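Local coordinates for protein putative decarboxylase involved in desferrioxamine biosynthesis (Erwinia amylovora, PDB 5O5C) that probably decarboxylates lysine with the help of pyridoxal 5'-phosphate, as a group II decarboxylase of the desferrioxamine pathway, at residues S184-A187 against G192-I195. Residues are numbered along the deposited sequence; the frame is centred on the assembly and turned at random.
Sequences SWCA and GHLI
Cys186, near the C-terminal end of helix 170-189, points toward the chain that doubles back past it, and its few atoms touch both His193 and Ile195. Starting at CB, the first neighbour is the end of Ile195: Cys186 CB lies 3.4 Å from Ile195 CD1, tighter than carbon atoms usually pack, with Ile195 CG1 close behind. One bond further, Cys186 SG stands anti to the backbone N (chi1 -170°), which carries it up to His193 while it still touches Ile195 CG1, 3.7 Å away. There Cys186 SG sits 3.2 Å from His193 O and 3.6 Å from His193 ND1, which lie side by side before it. It approaches that ring obliquely, 49° off the normal. Ile195 reaches back to the cysteine through an extended arm, chi2 173°, which brings CD1 alongside CB.

One residue along the helix, Ala187 CB rests 4.0 Å from Leu194 CD2, a lighter touch on the more open side. Leu194 is the N-cap residue of helix 195-198, so the contact joins the end of one helix to the start of the next across a short turn in the cofactor-binding domain, away from the pyridoxal phosphate. Trp207 of strand 207-212 touches both Cys186 and Ile195, and Ile195 also packs on Ala224 of the second subunit. The buried cysteine thus has carbon packing along CB and on one flank of SG, and polar atoms of His193 ahead of SG; a polarisable sulfur can probably tolerate both, so the contact need not rest on a firm hydrogen bond.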
loop_
_atom_site.group_PDB
_atom_site.type_symbol
_atom_site.label_atom_id
_atom_site.label_comp_id
_atom_site.label_asym_id
_atom_site.label_seq_id
_atom_site.Cartn_x
_atom_site.Cartn_y
_atom_site.Cartn_z
ATOM N N SER B 184 14.996 -18.051 -0.714
ATOM C CA SER B 184 15.416 -19.152 0.205
ATOM C C SER B 184 15.908 -20.419 -0.505
ATOM O O SER B 184 16.817 -21.126 -0.000
ATOM C CB SER B 184 14.300 -19.556 1.110
ATOM O OG SER B 184 13.329 -20.241 0.330
ATOM N N TRP B 185 15.295 -20.732 -1.646
ATOM C CA TRP B 185 15.693 -21.882 -2.436
ATOM C C TRP B 185 17.094 -21.643 -2.962
ATOM O O TRP B 185 17.961 -22.508 -2.831
ATOM C CB TRP B 185 14.759 -22.135 -3.619
ATOM C CG TRP B 185 15.224 -23.298 -4.451
ATOM C CD1 TRP B 185 16.148 -23.274 -5.453
ATOM C CD2 TRP B 185 14.798 -24.659 -4.334
ATOM N NE1 TRP B 185 16.315 -24.527 -5.979
ATOM C CE2 TRP B 185 15.513 -25.404 -5.305
ATOM C CE3 TRP B 185 13.886 -25.324 -3.504
ATOM C CZ2 TRP B 185 15.344 -26.781 -5.468
ATOM C CZ3 TRP B 185 13.714 -26.695 -3.661
ATOM C CH2 TRP B 185 14.441 -27.415 -4.650
ATOM N N CYS B 186 17.316 -20.475 -3.561
ATOM C CA CYS B 186 18.652 -20.132 -4.031
ATOM C C CYS B 186 19.740 -20.222 -2.949
ATOM O O CYS B 186 20.856 -20.635 -3.265
ATOM C CB CYS B 186 18.705 -18.751 -4.658
ATOM S SG CYS B 186 20.290 -18.494 -5.489
ATOM N N ALA B 187 19.435 -19.844 -1.706
ATOM C CA ALA B 187 20.439 -19.904 -0.588
ATOM C C ALA B 187 20.781 -21.313 -0.049
ATOM O O ALA B 187 21.848 -21.544 0.573
ATOM C CB ALA B 187 19.986 -19.024 0.561
ATOM N N GLY B 192 26.050 -19.707 -0.413
ATOM C CA GLY B 192 26.275 -18.247 -0.363
ATOM C C GLY B 192 26.241 -17.520 -1.710
ATOM O O GLY B 192 27.088 -16.663 -1.968
ATOM N N HIS B 193 25.301 -17.908 -2.581
ATOM C CA HIS B 193 24.937 -17.144 -3.788
ATOM C C HIS B 193 23.587 -16.516 -3.463
ATOM O O HIS B 193 22.548 -17.170 -3.650
ATOM C CB HIS B 193 24.771 -18.054 -5.009
ATOM C CG HIS B 193 24.359 -17.326 -6.253
ATOM N ND1 HIS B 193 23.226 -16.537 -6.321
ATOM C CD2 HIS B 193 24.929 -17.270 -7.482
ATOM C CE1 HIS B 193 23.136 -16.000 -7.522
ATOM N NE2 HIS B 193 24.155 -16.433 -8.249
ATOM N N LEU B 194 23.600 -15.268 -2.983
ATOM C CA LEU B 194 22.364 -14.591 -2.575
ATOM C C LEU B 194 21.777 -13.709 -3.667
ATOM O O LEU B 194 22.406 -12.705 -4.086
ATOM C CB LEU B 194 22.588 -13.749 -1.324
ATOM C CG LEU B 194 22.817 -14.469 0.004
ATOM C CD1 LEU B 194 22.959 -13.434 1.112
ATOM C CD2 LEU B 194 21.681 -15.440 0.315
ATOM N N ILE B 195 20.551 -14.033 -4.070
ATOM C CA ILE B 195 19.888 -13.352 -5.176
ATOM C C ILE B 195 19.917 -11.830 -4.995
ATOM O O ILE B 195 20.204 -11.107 -5.955
ATOM C CB ILE B 195 18.471 -13.900 -5.465
ATOM C CG1 ILE B 195 18.570 -15.311 -6.048
ATOM C CG2 ILE B 195 17.725 -12.990 -6.441
ATOM C CD1 ILE B 195 17.267 -16.039 -6.228
#